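Local coordinates for VIN1 (Oscarella pearsei, PDB 6BFI), which binds actin filaments and may play a role in cell-cell adhesion as a sponge member of the vinculin/alpha-catenin family, at residues A[576-581]-A[589-594]. Sequence-based numbering, arbitrary orientation.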
ATOM      1  N   VAL A 576     -27.264   7.231 -29.716  1.00 76.73           N
ATOM      2  CA  VAL A 576     -26.298   7.906 -30.574  1.00 79.96           C
ATOM      3  C   VAL A 576     -26.704   7.789 -32.039  1.00 82.98           C
ATOM      4  O   VAL A 576     -26.628   8.767 -32.795  1.00 83.33           O
ATOM      5  CB  VAL A 576     -24.885   7.348 -30.328  1.00 81.87           C
ATOM      6  CG1 VAL A 576     -23.897   7.939 -31.322  1.00 77.71           C
ATOM      7  CG2 VAL A 576     -24.441   7.638 -28.905  1.00 73.09           C
ATOM      8  N   ILE A 577     -27.147   6.603 -32.465  1.00 82.05           N
ATOM      9  CA  ILE A 577     -27.525   6.461 -33.869  1.00 95.17           C
ATOM     10  C   ILE A 577     -28.782   7.270 -34.172  1.00 93.50           C
ATOM     11  O   ILE A 577     -28.955   7.757 -35.297  1.00 92.86           O
ATOM     12  CB  ILE A 577     -27.690   4.977 -34.256  1.00 95.50           C
ATOM     13  CG1 ILE A 577     -29.010   4.406 -33.738  1.00 97.18           C
ATOM     14  CG2 ILE A 577     -26.516   4.158 -33.739  1.00 93.47           C
ATOM     15  CD1 ILE A 577     -29.320   3.023 -34.274  1.00 98.52           C
ATOM     16  N   GLU A 578     -29.666   7.455 -33.185  1.00 89.41           N
ATOM     17  CA  GLU A 578     -30.812   8.333 -33.397  1.00 93.21           C
ATOM     18  C   GLU A 578     -30.374   9.790 -33.485  1.00 96.55           C
ATOM     19  O   GLU A 578     -30.930  10.563 -34.275  1.00 96.08           O
ATOM     20  CB  GLU A 578     -31.849   8.151 -32.287  1.00 93.52           C
ATOM     21  CG  GLU A 578     -32.550   6.796 -32.275  1.00 97.36           C
ATOM     22  CD  GLU A 578     -33.342   6.512 -33.538  1.00108.19           C
ATOM     23  OE1 GLU A 578     -33.751   7.471 -34.229  1.00112.84           O
ATOM     24  OE2 GLU A 578     -33.556   5.318 -33.839  1.00112.18           O
ATOM     25  N   ALA A 579     -29.377  10.183 -32.686  1.00 97.90           N
ATOM     26  CA  ALA A 579     -28.841  11.538 -32.788  1.00103.89           C
ATOM     27  C   ALA A 579     -28.264  11.793 -34.177  1.00 90.21           C
ATOM     28  O   ALA A 579     -28.549  12.821 -34.804  1.00 92.94           O
ATOM     29  CB  ALA A 579     -27.783  11.769 -31.709  1.00 84.23           C
ATOM     30  N   LYS A 580     -27.451  10.856 -34.677  1.00 89.80           N
ATOM     31  CA  LYS A 580     -26.935  10.979 -36.039  1.00103.96           C
ATOM     32  C   LYS A 580     -28.071  11.017 -37.054  1.00 96.42           C
ATOM     33  O   LYS A 580     -27.999  11.745 -38.052  1.00 99.58           O
ATOM     34  CB  LYS A 580     -25.976   9.827 -36.345  1.00100.50           C
ATOM     35  CG  LYS A 580     -24.746   9.795 -35.451  1.00 96.02           C
ATOM     36  CD  LYS A 580     -23.940   8.520 -35.650  1.00 96.83           C
ATOM     37  CE  LYS A 580     -22.722   8.491 -34.735  1.00 96.51           C
ATOM     38  NZ  LYS A 580     -21.988   7.199 -34.820  1.00 96.29           N
ATOM     39  N   ALA A 581     -29.136  10.249 -36.810  1.00105.45           N
ATOM     40  CA  ALA A 581     -30.315  10.342 -37.662  1.00 99.92           C
ATOM     41  C   ALA A 581     -30.927  11.737 -37.620  1.00101.70           C
ATOM     42  O   ALA A 581     -31.517  12.183 -38.611  1.00112.10           O
ATOM     43  CB  ALA A 581     -31.347   9.292 -37.250  1.00 99.39           C
ATOM     44  N   LYS A 589     -39.598  15.935 -37.292  1.00124.93           N
ATOM     45  CA  LYS A 589     -39.984  15.940 -35.885  1.00117.57           C
ATOM     46  C   LYS A 589     -40.027  14.528 -35.312  1.00114.48           C
ATOM     47  O   LYS A 589     -39.778  14.336 -34.115  1.00121.35           O
ATOM     48  CB  LYS A 589     -41.344  16.619 -35.714  1.00121.15           C
ATOM     49  CG  LYS A 589     -41.504  17.922 -36.485  1.00125.34           C
ATOM     50  CD  LYS A 589     -40.558  18.999 -35.981  1.00124.33           C
ATOM     51  CE  LYS A 589     -40.753  20.300 -36.748  1.00128.28           C
ATOM     52  NZ  LYS A 589     -39.833  21.374 -36.282  1.00127.11           N
ATOM     53  N   ASP A 590     -40.335  13.534 -36.148  1.00121.09           N
ATOM     54  CA  ASP A 590     -40.414  12.153 -35.681  1.00119.95           C
ATOM     55  C   ASP A 590     -39.054  11.648 -35.211  1.00114.14           C
ATOM     56  O   ASP A 590     -38.941  11.047 -34.136  1.00105.83           O
ATOM     57  CB  ASP A 590     -40.973  11.267 -36.796  1.00125.27           C
ATOM     58  CG  ASP A 590     -40.959   9.794 -36.437  1.00127.84           C
ATOM     59  OD1 ASP A 590     -41.172   9.462 -35.252  1.00127.04           O
ATOM     60  OD2 ASP A 590     -40.735   8.968 -37.347  1.00130.90           O
ATOM     61  N   ILE A 591     -38.009  11.880 -36.010  1.00116.53           N
ATOM     62  CA  ILE A 591     -36.661  11.481 -35.613  1.00113.73           C
ATOM     63  C   ILE A 591     -36.256  12.191 -34.326  1.00112.41           C
ATOM     64  O   ILE A 591     -35.579  11.614 -33.463  1.00109.68           O
ATOM     65  CB  ILE A 591     -35.665  11.756 -36.756  1.00112.79           C
ATOM     66  CG1 ILE A 591     -36.094  11.019 -38.028  1.00114.27           C
ATOM     67  CG2 ILE A 591     -34.262  11.332 -36.364  1.00108.35           C
ATOM     68  CD1 ILE A 591     -36.004   9.510 -37.924  1.00110.72           C
ATOM     69  N   GLN A 592     -36.673  13.452 -34.172  1.00118.03           N
ATOM     70  CA  GLN A 592     -36.431  14.167 -32.924  1.00117.07           C
ATOM     71  C   GLN A 592     -37.104  13.466 -31.751  1.00114.16           C
ATOM     72  O   GLN A 592     -36.513  13.341 -30.671  1.00115.91           O
ATOM     73  CB  GLN A 592     -36.923  15.610 -33.038  1.00124.73           C
ATOM     74  CG  GLN A 592     -36.163  16.457 -34.044  1.00130.97           C
ATOM     75  CD  GLN A 592     -36.761  17.841 -34.207  1.00138.44           C
ATOM     76  OE1 GLN A 592     -37.817  18.145 -33.650  1.00141.15           O
ATOM     77  NE2 GLN A 592     -36.086  18.690 -34.974  1.00142.40           N
ATOM     78  N   ARG A 593     -38.343  13.000 -31.942  1.00111.14           N
ATOM     79  CA  ARG A 593     -39.026  12.270 -30.878  1.00105.29           C
ATOM     80  C   ARG A 593     -38.291  10.982 -30.533  1.00101.06           C
ATOM     81  O   ARG A 593     -38.123  10.650 -29.350  1.00 99.76           O
ATOM     82  CB  ARG A 593     -40.469  11.968 -31.284  1.00105.51           C
ATOM     83  CG  ARG A 593     -41.378  13.181 -31.310  1.00107.26           C
ATOM     84  CD  ARG A 593     -42.830  12.764 -31.489  1.00115.49           C
ATOM     85  NE  ARG A 593     -43.068  12.144 -32.789  1.00117.98           N
ATOM     86  CZ  ARG A 593     -43.572  12.783 -33.840  1.00122.12           C
ATOM     87  NH1 ARG A 593     -43.895  14.065 -33.744  1.00119.44           N
ATOM     88  NH2 ARG A 593     -43.757  12.141 -34.986  1.00124.72           N
ATOM     89  N   LYS A 594     -37.845  10.240 -31.551  1.00100.43           N
ATOM     90  CA  LYS A 594     -37.084   9.017 -31.306  1.00 97.13           C
ATOM     91  C   LYS A 594     -35.835   9.306 -30.482  1.00 93.46           C
ATOM     92  O   LYS A 594     -35.558   8.623 -29.488  1.00 94.61           O
ATOM     93  CB  LYS A 594     -36.707   8.357 -32.634  1.00101.09           C
ATOM     94  CG  LYS A 594     -37.888   7.960 -33.501  1.00106.72           C
ATOM     95  CD  LYS A 594     -37.420   7.462 -34.861  1.00108.66           C
ATOM     96  CE  LYS A 594     -38.595   7.116 -35.763  1.00116.02           C
ATOM     97  NZ  LYS A 594     -38.159   6.793 -37.151  1.00120.47           N
TER
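Ala581 and Ile591 meet near the turn of an antiparallel helical hairpin, one of the up-and-down helix pairs from which the bundles of the vinculin fold are built. The axes of 576-581 and 589-594 approach to 8.8 Å, with 160° between their N-to-C directions, and Ala581 lies opposite Ile591 in the register. Ile591 reaches across with its CG2 branch, which stands anti to the backbone N while CG1 lies beside it (chi1 -57°). That methyl rests 3.7 Å from Ala581 CB and also touches the backbone at Ala581 C, 3.6 Å away. Helix 572-584 also packs on helix 524-550, where Ala579 touches Ala531 and Val576 touches Ala535.

One turn further from the loop, the Glu578 chain bends at chi2 (-61°) and brings OE1 across the aliphatic part of Lys594: OE1 is 3.5 Å from Lys594 CB and 3.7 Å from its CD. The lysine runs extended beyond CG and leads its ammonium past this carboxylate, leaving Glu578 OE1 and Lys594 NZ 5.3 Å apart, too far for a salt bridge, though the opposite charges probably still attract weakly. The lysine ammonium pairs within its own helix, Lys594 NZ forming a salt bridge of 3.4 Å with Asp590 OD2.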